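Local coordinates for alkyl hydroperoxide reductase/ Thiol specific antioxidant/ Mal allergen (Burkholderia ambifaria, PDB 5ENU), which probably reduces hydrogen peroxide and organic hydroperoxides with a reactive cysteine thiol, as other peroxiredoxins of the AhpC/TSA family do, at residues Asp28-Leu31 against Ser32-Lys35; Ile98-Asp102 against Glu103-Ala107; Leu131-Ala134 against Asp135-Arg139. All coordinates share one frame; numbering follows the deposited sequence.

Contact 1. Residues Asp28-Leu31 against Ser32-Lys35; sequences DISL and SDLK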
loop_
_atom_site.group_PDB
_atom_site.type_symbol
_atom_site.label_atom_id
_atom_site.label_comp_id
_atom_site.label_asym_id
_atom_site.label_seq_id
_atom_site.Cartn_x
_atom_site.Cartn_y
_atom_site.Cartn_z
ATOM N N ASP A 28 -8.986 -9.312 -8.704
ATOM C CA ASP A 28 -9.150 -9.029 -7.295
ATOM C C ASP A 28 -8.074 -9.733 -6.479
ATOM O O ASP A 28 -7.583 -10.811 -6.840
ATOM C CB ASP A 28 -10.533 -9.496 -6.850
ATOM C CG ASP A 28 -10.724 -11.011 -6.985
ATOM O OD1 ASP A 28 -10.412 -11.618 -8.050
ATOM O OD2 ASP A 28 -11.236 -11.598 -6.017
ATOM N N ILE A 29 -7.717 -9.111 -5.355
ATOM C CA ILE A 29 -6.703 -9.635 -4.449
ATOM C C ILE A 29 -7.302 -9.737 -3.059
ATOM O O ILE A 29 -7.916 -8.780 -2.575
ATOM C CB ILE A 29 -5.470 -8.713 -4.403
ATOM C CG1 ILE A 29 -4.805 -8.691 -5.775
ATOM C CG2 ILE A 29 -4.502 -9.168 -3.295
ATOM C CD1 ILE A 29 -3.674 -7.686 -5.903
ATOM N N SER A 30 -7.100 -10.878 -2.412
ATOM C CA SER A 30 -7.434 -11.055 -1.007
ATOM C C SER A 30 -6.152 -11.155 -0.189
ATOM O O SER A 30 -5.148 -11.691 -0.652
ATOM C CB SER A 30 -8.266 -12.324 -0.774
ATOM O OG SER A 30 -9.486 -12.282 -1.493
ATOM N N LEU A 31 -6.199 -10.653 1.049
ATOM C CA LEU A 31 -5.040 -10.789 1.923
ATOM C C LEU A 31 -4.646 -12.248 2.074
ATOM O O LEU A 31 -3.455 -12.567 2.151
ATOM C CB LEU A 31 -5.345 -10.175 3.287
ATOM C CG LEU A 31 -4.220 -10.289 4.323
ATOM C CD1 LEU A 31 -2.976 -9.533 3.853
ATOM C CD2 LEU A 31 -4.715 -9.801 5.686
ATOM N N SER A 32 -5.632 -13.150 2.075
ATOM C CA SER A 32 -5.334 -14.572 2.194
ATOM C C SER A 32 -4.500 -15.099 1.028
ATOM O O SER A 32 -3.761 -16.082 1.203
ATOM C CB SER A 32 -6.629 -15.362 2.330
ATOM O OG SER A 32 -7.432 -15.191 1.182
ATOM N N ASP A 33 -4.597 -14.472 -0.161
ATOM C CA ASP A 33 -3.725 -14.834 -1.284
ATOM C C ASP A 33 -2.243 -14.689 -0.942
ATOM O O ASP A 33 -1.404 -15.295 -1.614
ATOM C CB ASP A 33 -3.982 -13.939 -2.508
ATOM C CG ASP A 33 -5.381 -14.102 -3.106
ATOM O OD1 ASP A 33 -6.019 -15.163 -2.938
ATOM O OD2 ASP A 33 -5.818 -13.163 -3.801
ATOM N N LEU A 34 -1.901 -13.839 0.026
ATOM C CA LEU A 34 -0.524 -13.491 0.354
ATOM C C LEU A 34 0.041 -14.332 1.494
ATOM O O LEU A 34 1.219 -14.179 1.831
ATOM C CB LEU A 34 -0.417 -11.997 0.701
ATOM C CG LEU A 34 -0.293 -10.997 -0.459
ATOM C CD1 LEU A 34 1.004 -11.205 -1.225
ATOM C CD2 LEU A 34 -1.509 -11.035 -1.389
ATOM N N LYS A 35 -0.759 -15.218 2.079
ATOM C CA LYS A 35 -0.250 -16.096 3.127
ATOM C C LYS A 35 0.996 -16.827 2.637
ATOM O O LYS A 35 1.054 -17.297 1.496
ATOM C CB LYS A 35 -1.321 -17.115 3.534
ATOM C CG LYS A 35 -2.393 -16.516 4.440
ATOM C CD LYS A 35 -3.327 -17.573 5.024
ATOM C CE LYS A 35 -4.271 -18.123 3.970
ATOM N NZ LYS A 35 -5.407 -18.884 4.590
HETATM O O HOH W 1 -4.899 -12.966 -6.561
#
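With CG beside its own backbone N and anti to the carbonyl carbon (chi1 -65°), the Asp33 side chain folds back over Ser30, and OD2 accepts the Ser30 N-H at 3.0 Å in a nearly straight bond (176° at the hydrogen). The donor meets OD2 from above the carboxylate plane. In return Asp33 N gives its hydrogen to Ser30 O at 2.9 Å, so side chain and backbone of one aspartate grip both backbone polar atoms of Ser30. This pairing stands at the start of the short 3-10 turn, which is carried on by Leu34 N to Leu31 O at 2.9 Å. Water 1 also donates to Asp33 OD2, at 2.9 Å, giving that oxygen a second donor, and weakly to Asp28 O. Leu34 reaches back with CD2 to lie 4.0 Å from Ile29 CG2, the two side chains crossing at a slant. In the conformer given, Ser30 OG hydrogen-bonds Thr21. The strand 29-30 pairs antiparallel with strand 21-22, while Ile29 touches Ile74 and Leu34 touches Glu72, both of strand 71-77, and the turn leads the chain off this small hairpin toward strand 38-43 of the main sheet.

Contact 2. Residues Ile98-Asp102 against Glu103-Ala107; sequences ISDAD and EALCA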
loop_
_atom_site.group_PDB
_atom_site.type_symbol
_atom_site.label_atom_id
_atom_site.label_comp_id
_atom_site.label_asym_id
_atom_site.label_seq_id
_atom_site.Cartn_x
_atom_site.Cartn_y
_atom_site.Cartn_z
ATOM N N ILE A 98 -4.093 -1.885 -6.059
ATOM C CA ILE A 98 -5.479 -2.046 -5.604
ATOM C C ILE A 98 -6.230 -0.732 -5.793
ATOM O O ILE A 98 -5.723 0.340 -5.420
ATOM C CB ILE A 98 -5.515 -2.490 -4.128
ATOM C CG1 ILE A 98 -5.193 -3.990 -4.021
ATOM C CG2 ILE A 98 -6.869 -2.172 -3.509
ATOM C CD1 ILE A 98 -4.986 -4.498 -2.578
ATOM N N SER A 99 -7.435 -0.813 -6.356
ATOM C CA SER A 99 -8.341 0.334 -6.442
ATOM C C SER A 99 -9.234 0.338 -5.206
ATOM O O SER A 99 -10.174 -0.453 -5.101
ATOM C CB SER A 99 -9.187 0.275 -7.712
ATOM O OG SER A 99 -10.131 1.331 -7.678
ATOM N N ASP A 100 -8.934 1.218 -4.264
ATOM C CA ASP A 100 -9.706 1.328 -3.028
ATOM C C ASP A 100 -10.708 2.469 -3.133
ATOM O O ASP A 100 -10.857 3.296 -2.240
ATOM C CB ASP A 100 -8.757 1.527 -1.852
ATOM C CG ASP A 100 -9.415 1.250 -0.515
ATOM O OD1 ASP A 100 -10.112 0.226 -0.373
ATOM O OD2 ASP A 100 -9.229 2.060 0.410
ATOM N N ALA A 101 -11.432 2.505 -4.255
ATOM C CA ALA A 101 -12.396 3.583 -4.508
ATOM C C ALA A 101 -13.439 3.714 -3.402
ATOM O O ALA A 101 -13.946 4.823 -3.165
ATOM C CB ALA A 101 -13.086 3.382 -5.863
ATOM N N ASP A 102 -13.811 2.604 -2.751
ATOM C CA ASP A 102 -14.828 2.641 -1.702
ATOM C C ASP A 102 -14.247 2.806 -0.298
ATOM O O ASP A 102 -15.004 2.722 0.682
ATOM C CB ASP A 102 -15.768 1.429 -1.781
ATOM C CG ASP A 102 -15.058 0.110 -1.561
ATOM O OD1 ASP A 102 -13.952 0.083 -0.971
ATOM O OD2 ASP A 102 -15.636 -0.913 -1.959
ATOM N N GLU A 103 -12.927 2.994 -0.189
ATOM C CA GLU A 103 -12.200 3.323 1.042
ATOM C C GLU A 103 -12.166 2.200 2.071
ATOM O O GLU A 103 -11.795 2.450 3.222
ATOM C CB GLU A 103 -12.658 4.632 1.696
ATOM C CG GLU A 103 -12.057 5.834 1.033
ATOM C CD GLU A 103 -12.352 7.157 1.743
ATOM O OE1 GLU A 103 -12.834 7.158 2.897
ATOM O OE2 GLU A 103 -12.090 8.207 1.119
ATOM N N ALA A 104 -12.536 0.969 1.706
ATOM C CA ALA A 104 -12.480 -0.130 2.677
ATOM C C ALA A 104 -11.079 -0.291 3.276
ATOM O O ALA A 104 -10.919 -0.402 4.503
ATOM C CB ALA A 104 -12.948 -1.439 2.042
ATOM N N LEU A 105 -10.039 -0.325 2.433
ATOM C CA LEU A 105 -8.696 -0.519 2.978
ATOM C C LEU A 105 -8.186 0.741 3.665
ATOM O O LEU A 105 -7.484 0.657 4.673
ATOM C CB LEU A 105 -7.716 -0.957 1.893
ATOM C CG LEU A 105 -7.659 -2.439 1.513
ATOM C CD1 LEU A 105 -8.965 -2.898 0.862
ATOM C CD2 LEU A 105 -6.469 -2.687 0.595
ATOM N N CYS A 106 -8.519 1.921 3.127
ATOM C CA CYS A 106 -8.064 3.153 3.774
ATOM C C CYS A 106 -8.635 3.272 5.176
ATOM O O CYS A 106 -7.954 3.744 6.102
ATOM C CB CYS A 106 -8.457 4.368 2.941
ATOM S SG CYS A 106 -7.544 4.619 1.413
ATOM N N ALA A 107 -9.881 2.821 5.351
ATOM C CA ALA A 107 -10.504 2.816 6.666
ATOM C C ALA A 107 -9.843 1.782 7.570
ATOM O O ALA A 107 -9.529 2.068 8.731
ATOM C CB ALA A 107 -11.989 2.520 6.511
#
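Asp100 and the first turn of helix 104-109 meet through two separate bonds, one to each carboxylate oxygen: OD1 takes the Leu105 N-H at 2.9 Å and OD2 takes the Cys106 N-H at 2.8 Å. Both oxygens are approached on their syn sides, at 24° and 30° out of the carboxylate plane, so neighbouring amides hold the group at two points and fix its rotation. The CG of Asp100 lies anti to its backbone N (chi1 -163°), which carries the carboxylate across to the helix end. There the amides, together with the helix dipole, would favour its negative charge. Next to it Asp102 OD1 accepts from Ala104 N at 3.2 Å, on the anti side. Two aspartates thus share the N-terminal amides of the helix, whose N-cap position is Glu103, and a type I turn from Asp100 to Glu103, closed by Glu103 N to Asp100 O at 2.9 Å, brings them there. Beyond the turn, in the conformer given, Leu105 CD2 packs 3.9 Å from Ile98 CD1; both side chains also touch Ala22. Farther out, the Glu103 carboxylate forms salt bridges with Arg78 and Arg123, and the backbone of Asp100 is hydrogen-bonded to Ser77 at the end of strand 71-77.

Contact 3. Residues Leu131-Ala134 against Asp135-Arg139; sequences LIDA and DGVLR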
loop_
_atom_site.group_PDB
_atom_site.type_symbol
_atom_site.label_atom_id
_atom_site.label_comp_id
_atom_site.label_asym_id
_atom_site.label_seq_id
_atom_site.Cartn_x
_atom_site.Cartn_y
_atom_site.Cartn_z
ATOM N N LEU A 131 4.171 -3.282 6.563
ATOM C CA LEU A 131 4.881 -4.529 6.322
ATOM C C LEU A 131 4.175 -5.619 7.112
ATOM O O LEU A 131 4.158 -5.588 8.350
ATOM C CB LEU A 131 6.351 -4.420 6.716
ATOM C CG LEU A 131 7.155 -5.719 6.687
ATOM C CD1 LEU A 131 7.046 -6.383 5.323
ATOM C CD2 LEU A 131 8.613 -5.446 7.030
ATOM N N ILE A 132 3.579 -6.560 6.389
ATOM C CA ILE A 132 2.820 -7.669 6.951
ATOM C C ILE A 132 3.618 -8.933 6.664
ATOM O O ILE A 132 4.087 -9.126 5.535
ATOM C CB ILE A 132 1.419 -7.720 6.313
ATOM C CG1 ILE A 132 0.647 -6.421 6.591
ATOM C CG2 ILE A 132 0.654 -8.956 6.776
ATOM C CD1 ILE A 132 -0.541 -6.212 5.684
ATOM N N ASP A 133 3.808 -9.782 7.672
ATOM C CA ASP A 133 4.639 -10.966 7.465
ATOM C C ASP A 133 3.858 -12.111 6.821
ATOM O O ASP A 133 2.662 -12.007 6.521
ATOM C CB ASP A 133 5.400 -11.359 8.737
ATOM C CG ASP A 133 4.506 -11.906 9.843
ATOM O OD1 ASP A 133 3.321 -12.252 9.601
ATOM O OD2 ASP A 133 5.033 -12.043 10.977
ATOM N N ALA A 134 4.565 -13.225 6.588
ATOM C CA ALA A 134 3.965 -14.399 5.953
ATOM C C ALA A 134 2.838 -14.995 6.787
ATOM O O ALA A 134 2.043 -15.782 6.254
ATOM C CB ALA A 134 5.043 -15.451 5.698
ATOM N N ASP A 135 2.782 -14.677 8.080
ATOM C CA ASP A 135 1.741 -15.159 8.980
ATOM C C ASP A 135 0.531 -14.223 9.021
ATOM O O ASP A 135 -0.455 -14.526 9.716
ATOM C CB ASP A 135 2.309 -15.353 10.403
ATOM C CG ASP A 135 3.462 -16.333 10.461
ATOM O OD1 ASP A 135 3.391 -17.403 9.823
ATOM O OD2 ASP A 135 4.445 -16.022 11.177
ATOM N N GLY A 136 0.564 -13.103 8.294
ATOM C CA GLY A 136 -0.547 -12.168 8.292
ATOM C C GLY A 136 -0.541 -11.161 9.423
ATOM O O GLY A 136 -1.555 -10.474 9.624
ATOM N N VAL A 137 0.577 -11.005 10.127
ATOM C CA VAL A 137 0.674 -10.082 11.254
ATOM C C VAL A 137 1.339 -8.786 10.806
ATOM O O VAL A 137 2.302 -8.804 10.017
ATOM C CB VAL A 137 1.441 -10.756 12.405
ATOM C CG1 VAL A 137 1.824 -9.756 13.493
ATOM C CG2 VAL A 137 0.608 -11.889 12.970
ATOM N N LEU A 138 0.811 -7.652 11.276
ATOM C CA LEU A 138 1.429 -6.364 10.967
ATOM C C LEU A 138 2.707 -6.210 11.780
ATOM O O LEU A 138 2.664 -6.207 13.016
ATOM C CB LEU A 138 0.466 -5.219 11.267
ATOM C CG LEU A 138 1.040 -3.826 10.969
ATOM C CD1 LEU A 138 1.450 -3.694 9.501
ATOM C CD2 LEU A 138 0.069 -2.683 11.358
ATOM N N ARG A 139 3.842 -6.079 11.093
ATOM C CA ARG A 139 5.141 -6.031 11.755
ATOM C C ARG A 139 5.675 -4.616 11.880
ATOM O O ARG A 139 6.396 -4.318 12.839
ATOM C CB ARG A 139 6.168 -6.888 10.998
ATOM C CG ARG A 139 5.778 -8.364 10.886
ATOM C CD ARG A 139 5.707 -9.052 12.234
ATOM N NE ARG A 139 7.016 -9.064 12.865
ATOM C CZ ARG A 139 7.918 -10.031 12.713
ATOM N NH1 ARG A 139 7.652 -11.103 11.954
ATOM N NH2 ARG A 139 9.102 -9.929 13.310
HETATM O O HOH W 2 3.867 -13.229 13.060
HETATM O O HOH W 3 2.676 -18.769 7.614
#
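Asp133 and Arg139 face each other across a beta hairpin, strands 120-132 and 138-143, whose bend is a type I turn from Asp133 to Gly136 with a G1 bulge at Gly136. Their side chains slant past each other with the carboxylate and guanidinium planes 82° apart; OD2 alone of the two oxygens bonds the arginine, Asp133 OD2 offering its anti lone pair to Arg139 NH1 at 2.9 Å and lying near the guanidinium plane. The arginine chain, bent at chi2 and chi3, curls back to lay CG 3.7 Å from Asp133 CB. Asp133 OD1 receives Asp135 N at 2.9 Å and Val137 N at 3.1 Å from opposite faces of the carboxylate plane, and this aspartate consequently ties the bend together while pairing with the strand that leaves it. Its CG sits between the backbone N and the carbonyl carbon (chi1 70°), which lets OD1 face the loop amides while OD2 reaches Arg139. On the other face Ile132 and Leu138 form a non-hydrogen-bonded pair and touch Val17. Leu131 packs on helix 150-160. Asp135 OD2 comes to 4.0 Å from Asp133 OD2, and these like charges are bridged by water 2, which donates to Asp133 OD2 at 2.7 Å and only weakly to Asp135 OD2.

Along the chain the three contacts come in series, all in the thioredoxin-like fold of the AhpC/TSA family. Contact 1 ends the small two-stranded sheet and leads into strand 38-43; contact 2 leaves strand 97-99 for helix 104-109; contact 3 turns between strands 120-132 and 138-143. Contacts 2 and 3 reach the same mixed sheet, with centres about 19 Å apart, while contact 1 lies about 15 Å from contact 2 and about 12 Å from contact 3, centre to centre. None touches another, though contact 1 comes within about 4 Å of each at the nearest atoms. All three thus lie at strand ends, where the chain turns out of one element into the next.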